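Local coordinates for amine oxidase (Emericella nidulans, PDB 3PGB) that oxidises primary amines as a copper amine oxidase, using copper and a topaquinone cofactor formed from one of its own tyrosines, at the interface of chains A and B. Sequence-based numbering; all coordinates share one arbitrary frame. Chains: chain A/B, Putative uncharacterized protein.

Contact 1 and contact 2 are patches of one two-fold symmetric interface, with no residue in common and the centres of their C-alpha atoms about 34 Å apart. Contact 1 lies on the two-fold axis, strand 759-763 of each chain pairing at A:Val761 and B:Val761. Contact 2 lies off it and occurs twice: the loop between strands 486-492 and 498-504, A:Thr720 of strand 714-722 and the loop at A:Asp728 meet the chain B loop before strand 714-722 and the 3-10 helix 702-704. Centred about 43 Å from the predicted catalytic B:Asp403 and 31 Å from A:Asp403 respectively, both probably serve dimer assembly.

Contact 1: the interface of chains A and B. Residues chain A 761-764; chain B 52, 331, 333, 757-761.
Backbone hydrogen bonds join strand 759-763 of chain A to its copy in chain B, antiparallel. At the centre A:Val761 N gives a bond to B:Val761 O at 3.1 Å, and B:Val761 N returns it to A:Val761 O. Farther along, A:Leu763 N meets B:Cys759 O at 2.7 Å, nearly along the C=O axis (172°). B:Cys759 N closes the pair on A:Leu763 O at 3.3 Å, in the carbonyl plane and on a lone pair; this pair recurs with the chains exchanged.

Apolar contacts flank these bonds. A:Val761 and B:Val761 lie side by side and point the same way, each with CG1 anti to the carbonyl carbon (chi1 -61°), which puts CG2 in the crowded position between backbone N and carbonyl carbon, so that the two CG2 methyls meet at 3.3 Å. A:Leu763 has CG anti to its carbonyl carbon (chi1 -70°). Its CD1 methyl reaches the CD1 tip of B:Ile331 at 3.5 Å, tip to tip, and touches CG of B:Pro333, which it crosses at about a right angle, at 3.6 Å. A:Val762 CG1, anti to the backbone N, crosses B:Thr758 obliquely, 3.9 Å from its CG2 methyl.

A disulfide between B:Cys52 SG and B:Cys759 SG (2.0 Å) ties the chain B strand to an N-terminal loop beside A:Leu763. The site is thus an antiparallel pairing of strand 759-763 with its copy across the two-fold axis, late in each chain.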
ATOM      1  N   VAL A 761      -4.757   0.164 -33.212  1.00 27.86           N
ATOM      2  CA  VAL A 761      -3.718  -0.808 -32.896  1.00 27.77           C
ATOM      3  C   VAL A 761      -4.223  -2.201 -33.204  1.00 27.62           C
ATOM      4  O   VAL A 761      -5.395  -2.497 -32.998  1.00 27.65           O
ATOM      5  CB  VAL A 761      -3.282  -0.747 -31.404  1.00 27.61           C
ATOM      6  CG1 VAL A 761      -2.709   0.609 -31.075  1.00 27.47           C
ATOM      7  CG2 VAL A 761      -4.442  -1.061 -30.488  1.00 27.67           C
ATOM      8  N   VAL A 762      -3.339  -3.047 -33.716  1.00 27.67           N
ATOM      9  CA  VAL A 762      -3.635  -4.461 -33.839  1.00 27.71           C
ATOM     10  C   VAL A 762      -3.043  -5.152 -32.622  1.00 27.77           C
ATOM     11  O   VAL A 762      -1.853  -5.002 -32.339  1.00 27.54           O
ATOM     12  CB  VAL A 762      -3.071  -5.053 -35.137  1.00 27.71           C
ATOM     13  CG1 VAL A 762      -3.230  -6.574 -35.147  1.00 27.44           C
ATOM     14  CG2 VAL A 762      -3.775  -4.424 -36.335  1.00 27.60           C
ATOM     15  N   LEU A 763      -3.892  -5.882 -31.900  1.00 28.00           N
ATOM     16  CA  LEU A 763      -3.496  -6.590 -30.684  1.00 28.35           C
ATOM     17  C   LEU A 763      -3.218  -8.042 -30.987  1.00 28.51           C
ATOM     18  O   LEU A 763      -4.142  -8.810 -31.224  1.00 28.31           O
ATOM     19  CB  LEU A 763      -4.604  -6.528 -29.632  1.00 28.36           C
ATOM     20  CG  LEU A 763      -4.868  -5.182 -28.978  1.00 28.70           C
ATOM     21  CD1 LEU A 763      -6.063  -5.310 -28.059  1.00 29.42           C
ATOM     22  CD2 LEU A 763      -3.639  -4.701 -28.214  1.00 29.37           C
ATOM     23  N   GLN A 764      -1.942  -8.412 -30.985  1.00 28.98           N
ATOM     24  CA  GLN A 764      -1.553  -9.812 -31.093  1.00 29.43           C
ATOM     25  C   GLN A 764      -1.545 -10.429 -29.696  1.00 29.40           C
ATOM     26  O   GLN A 764      -1.402  -9.715 -28.704  1.00 29.32           O
ATOM     27  CB  GLN A 764      -0.171  -9.958 -31.751  1.00 29.68           C
ATOM     28  CG  GLN A 764      -0.197 -10.238 -33.272  1.00 30.83           C
ATOM     29  CD  GLN A 764       0.123  -9.018 -34.135  1.00 32.39           C
ATOM     30  OE1 GLN A 764      -0.627  -8.685 -35.054  1.00 33.84           O
ATOM     31  NE2 GLN A 764       1.247  -8.360 -33.854  1.00 32.36           N
TER
ATOM     32  N   CYS B  52     -11.821  -5.739 -32.392  1.00 31.07           N
ATOM     33  CA  CYS B  52     -12.127  -6.354 -31.106  1.00 30.90           C
ATOM     34  C   CYS B  52     -13.589  -6.078 -30.760  1.00 30.66           C
ATOM     35  O   CYS B  52     -14.117  -4.999 -31.058  1.00 30.60           O
ATOM     36  CB  CYS B  52     -11.226  -5.804 -29.996  1.00 30.78           C
ATOM     37  SG  CYS B  52      -9.452  -5.912 -30.291  1.00 30.95           S
ATOM     38  N   ILE B 331      -7.243  -0.790 -22.244  1.00 18.77           N
ATOM     39  CA  ILE B 331      -8.389  -1.103 -23.101  1.00 18.71           C
ATOM     40  C   ILE B 331      -8.914  -2.508 -22.770  1.00 18.49           C
ATOM     41  O   ILE B 331      -8.207  -3.304 -22.145  1.00 18.41           O
ATOM     42  CB  ILE B 331      -8.047  -0.943 -24.620  1.00 18.78           C
ATOM     43  CG1 ILE B 331      -6.986  -1.947 -25.086  1.00 18.85           C
ATOM     44  CG2 ILE B 331      -7.562   0.472 -24.905  1.00 18.89           C
ATOM     45  CD1 ILE B 331      -7.551  -3.129 -25.799  1.00 19.63           C
ATOM     46  N   PRO B 333     -10.267  -5.506 -24.768  1.00 18.21           N
ATOM     47  CA  PRO B 333     -10.486  -6.128 -26.079  1.00 18.25           C
ATOM     48  C   PRO B 333     -11.754  -6.966 -26.184  1.00 18.07           C
ATOM     49  O   PRO B 333     -12.422  -6.922 -27.215  1.00 18.24           O
ATOM     50  CB  PRO B 333      -9.261  -7.027 -26.258  1.00 18.47           C
ATOM     51  CG  PRO B 333      -8.218  -6.431 -25.391  1.00 18.83           C
ATOM     52  CD  PRO B 333      -8.931  -5.823 -24.231  1.00 18.36           C
ATOM     53  N   GLU B 757      -6.622 -14.608 -29.500  1.00 29.02           N
ATOM     54  CA  GLU B 757      -7.284 -13.716 -30.427  1.00 29.42           C
ATOM     55  C   GLU B 757      -6.319 -12.650 -30.921  1.00 29.25           C
ATOM     56  O   GLU B 757      -5.502 -12.140 -30.160  1.00 29.16           O
ATOM     57  CB  GLU B 757      -8.469 -13.054 -29.723  1.00 29.62           C
ATOM     58  CG  GLU B 757      -9.411 -12.243 -30.613  1.00 30.81           C
ATOM     59  CD  GLU B 757     -10.470 -11.500 -29.801  1.00 31.75           C
ATOM     60  OE1 GLU B 757     -10.235 -11.272 -28.592  1.00 32.24           O
ATOM     61  OE2 GLU B 757     -11.530 -11.144 -30.367  1.00 31.85           O
ATOM     62  N   THR B 758      -6.409 -12.353 -32.212  1.00 29.23           N
ATOM     63  CA  THR B 758      -5.799 -11.175 -32.795  1.00 29.20           C
ATOM     64  C   THR B 758      -6.954 -10.291 -33.244  1.00 29.13           C
ATOM     65  O   THR B 758      -7.799 -10.729 -34.026  1.00 29.18           O
ATOM     66  CB  THR B 758      -4.913 -11.537 -34.004  1.00 29.32           C
ATOM     67  OG1 THR B 758      -3.839 -12.385 -33.574  1.00 29.26           O
ATOM     68  CG2 THR B 758      -4.337 -10.282 -34.665  1.00 29.25           C
ATOM     69  N   CYS B 759      -7.015  -9.069 -32.725  1.00 28.95           N
ATOM     70  CA  CYS B 759      -8.082  -8.133 -33.087  1.00 28.87           C
ATOM     71  C   CYS B 759      -7.569  -6.707 -33.033  1.00 28.58           C
ATOM     72  O   CYS B 759      -6.459  -6.471 -32.574  1.00 28.56           O
ATOM     73  CB  CYS B 759      -9.306  -8.303 -32.171  1.00 28.93           C
ATOM     74  SG  CYS B 759      -9.044  -7.908 -30.417  1.00 28.97           S
ATOM     75  N   SER B 760      -8.382  -5.763 -33.498  1.00 28.40           N
ATOM     76  CA  SER B 760      -7.978  -4.364 -33.592  1.00 28.30           C
ATOM     77  C   SER B 760      -8.947  -3.440 -32.871  1.00 28.12           C
ATOM     78  O   SER B 760     -10.131  -3.737 -32.756  1.00 28.14           O
ATOM     79  CB  SER B 760      -7.886  -3.945 -35.059  1.00 28.44           C
ATOM     80  OG  SER B 760      -9.139  -4.083 -35.706  1.00 28.21           O
ATOM     81  N   VAL B 761      -8.438  -2.313 -32.390  1.00 27.86           N
ATOM     82  CA  VAL B 761      -9.287  -1.310 -31.760  1.00 27.77           C
ATOM     83  C   VAL B 761      -8.957   0.054 -32.326  1.00 27.62           C
ATOM     84  O   VAL B 761      -7.801   0.347 -32.607  1.00 27.65           O
ATOM     85  CB  VAL B 761      -9.112  -1.272 -30.214  1.00 27.61           C
ATOM     86  CG1 VAL B 761      -9.496  -2.597 -29.605  1.00 27.47           C
ATOM     87  CG2 VAL B 761      -7.692  -0.915 -29.839  1.00 27.67           C
TER

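Contact 2: the interface of chains A and B. Residues chain A 493, 495, 497, 720, 728; chain B 703, 709, 711-712.
Two loop segments of chain A, 493-497 between strands 486-492 and 498-504 and A:Asp728 just ahead of the 3-10 helix 729-732, meet the chain B loop 709-712 and the 3-10 helix 702-704; A:Thr720 joins from strand 714-722. All fall within the enzyme domain of the copper amine oxidase family.

A direct polar link is made tip to tip: B:Thr711 OG1 gives its hydrogen to the carboxylate oxygen OD1 of A:Asp495 at 2.6 Å, approaching from above the carboxylate plane (49° out of it). B:Thr711 OG1 occupies the crowded position between backbone N and carbonyl carbon (chi1 35°), and CG of A:Asp495 sits likewise. The CG2 methyl of B:Thr711 turns toward A:His493, whose side chain slides past it in the opposite direction.

Behind this bond, chain A braces the acceptor. A:Thr497 N binds the other carboxylate oxygen, A:Asp495 OD2, at 3.1 Å, again from above the plane. A:His493 ND1 donates to A:Thr497 O at 3.2 Å; that oxygen lies in the ring plane, which should help fix the imidazole's rotation. A:Thr497 OG1 and A:Thr720 OG1 share a hydrogen bond at 3.0 Å.

Water adds to the grip. Water 2 sits 2.5 Å from A:Asp495 OD1 and 2.9 Å from B:Thr712 OG1, and also contacts A:Thr720 OG1. B:Thr712 points its CG2 methyl at the A:Thr497 and A:Thr720 hydroxyls. The neighbouring donors and water could favour a charged carboxylate at A:Asp495.

At the other end, A:Asp728, with CG anti to the backbone N (chi1 168°), meets B:Val709 tip to tip, the CG1 methyl lying 3.8 Å from OD2. Water 1 bridges A:Asp728 OD1 to the backbone carbonyl of B:Gly703, 2.8 Å from its O.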
ATOM      1  N   HIS A 493       6.790   9.212 -10.089  1.00 13.77           N
ATOM      2  CA  HIS A 493       5.483   9.814 -10.333  1.00 13.87           C
ATOM      3  C   HIS A 493       5.556  11.302 -10.639  1.00 13.96           C
ATOM      4  O   HIS A 493       6.546  11.965 -10.323  1.00 14.08           O
ATOM      5  CB  HIS A 493       4.597   9.584  -9.127  1.00 14.00           C
ATOM      6  CG  HIS A 493       4.352   8.139  -8.830  1.00 14.54           C
ATOM      7  ND1 HIS A 493       5.262   7.354  -8.156  1.00 15.31           N
ATOM      8  CD2 HIS A 493       3.302   7.335  -9.122  1.00 14.99           C
ATOM      9  CE1 HIS A 493       4.781   6.129  -8.043  1.00 15.78           C
ATOM     10  NE2 HIS A 493       3.595   6.090  -8.624  1.00 15.76           N
ATOM     11  N   ASP A 495       4.070  13.749  -9.317  1.00 14.32           N
ATOM     12  CA  ASP A 495       4.129  14.601  -8.114  1.00 14.38           C
ATOM     13  C   ASP A 495       5.530  14.626  -7.479  1.00 14.34           C
ATOM     14  O   ASP A 495       5.742  15.278  -6.461  1.00 14.39           O
ATOM     15  CB  ASP A 495       3.088  14.143  -7.079  1.00 14.46           C
ATOM     16  CG  ASP A 495       3.349  12.728  -6.552  1.00 15.00           C
ATOM     17  OD1 ASP A 495       2.735  12.358  -5.531  1.00 15.47           O
ATOM     18  OD2 ASP A 495       4.161  11.987  -7.145  1.00 14.89           O
ATOM     19  N   THR A 497       7.152  11.835  -6.488  1.00 14.72           N
ATOM     20  CA  THR A 497       7.279  10.730  -5.549  1.00 14.87           C
ATOM     21  C   THR A 497       8.066   9.568  -6.162  1.00 14.99           C
ATOM     22  O   THR A 497       7.752   9.096  -7.255  1.00 15.16           O
ATOM     23  CB  THR A 497       5.894  10.243  -5.086  1.00 14.92           C
ATOM     24  OG1 THR A 497       5.220  11.308  -4.391  1.00 15.30           O
ATOM     25  CG2 THR A 497       6.021   9.038  -4.170  1.00 14.73           C
ATOM     26  N   THR A 720       8.792  11.301  -0.977  1.00 16.27           N
ATOM     27  CA  THR A 720       7.965  12.347  -1.567  1.00 16.35           C
ATOM     28  C   THR A 720       8.487  13.723  -1.165  1.00 16.10           C
ATOM     29  O   THR A 720       8.967  13.884  -0.053  1.00 15.82           O
ATOM     30  CB  THR A 720       6.488  12.202  -1.134  1.00 16.61           C
ATOM     31  OG1 THR A 720       5.662  13.014  -1.974  1.00 17.65           O
ATOM     32  CG2 THR A 720       6.281  12.614   0.332  1.00 16.47           C
ATOM     33  N   ASP A 728       2.553  21.664  -5.916  1.00 15.19           N
ATOM     34  CA  ASP A 728       2.488  20.341  -6.532  1.00 15.03           C
ATOM     35  C   ASP A 728       2.984  20.385  -7.987  1.00 14.96           C
ATOM     36  O   ASP A 728       2.400  21.087  -8.809  1.00 14.87           O
ATOM     37  CB  ASP A 728       1.038  19.842  -6.498  1.00 15.12           C
ATOM     38  CG  ASP A 728       0.812  18.607  -7.363  1.00 15.36           C
ATOM     39  OD1 ASP A 728       1.694  17.726  -7.408  1.00 14.12           O
ATOM     40  OD2 ASP A 728      -0.262  18.525  -7.998  1.00 15.00           O
TER
ATOM     41  N   GLY B 703       3.242  21.027  -1.440  1.00 12.92           N
ATOM     42  CA  GLY B 703       2.758  20.126  -2.480  1.00 13.07           C
ATOM     43  C   GLY B 703       1.274  19.808  -2.396  1.00 13.27           C
ATOM     44  O   GLY B 703       0.731  19.122  -3.259  1.00 13.33           O
ATOM     45  N   VAL B 709      -2.955  15.339  -3.422  1.00 14.91           N
ATOM     46  CA  VAL B 709      -2.843  14.342  -4.484  1.00 15.38           C
ATOM     47  C   VAL B 709      -3.190  12.943  -3.974  1.00 15.86           C
ATOM     48  O   VAL B 709      -2.873  12.588  -2.830  1.00 15.87           O
ATOM     49  CB  VAL B 709      -1.424  14.341  -5.105  1.00 15.39           C
ATOM     50  CG1 VAL B 709      -1.096  15.718  -5.652  1.00 15.13           C
ATOM     51  CG2 VAL B 709      -0.378  13.905  -4.087  1.00 15.16           C
ATOM     52  N   THR B 711      -1.971  10.078  -4.834  1.00 16.25           N
ATOM     53  CA  THR B 711      -0.854   9.143  -4.742  1.00 16.29           C
ATOM     54  C   THR B 711      -0.477   8.845  -3.301  1.00 16.60           C
ATOM     55  O   THR B 711      -0.264   7.700  -2.932  1.00 16.74           O
ATOM     56  CB  THR B 711       0.402   9.698  -5.436  1.00 16.25           C
ATOM     57  OG1 THR B 711       0.446  11.119  -5.255  1.00 15.61           O
ATOM     58  CG2 THR B 711       0.404   9.353  -6.921  1.00 15.51           C
ATOM     59  N   THR B 712      -0.382   9.895  -2.499  1.00 17.04           N
ATOM     60  CA  THR B 712       0.122   9.788  -1.139  1.00 17.26           C
ATOM     61  C   THR B 712      -0.978   9.864  -0.080  1.00 17.42           C
ATOM     62  O   THR B 712      -0.815   9.311   1.003  1.00 17.93           O
ATOM     63  CB  THR B 712       1.180  10.869  -0.881  1.00 17.26           C
ATOM     64  OG1 THR B 712       0.700  12.131  -1.354  1.00 17.13           O
ATOM     65  CG2 THR B 712       2.465  10.524  -1.617  1.00 17.39           C
TER
HETATM   66  O   HOH W   1       2.296  17.116  -4.380  1.00  9.30           O
HETATM   67  O   HOH W   2       2.622  13.247  -3.183  1.00 17.86           O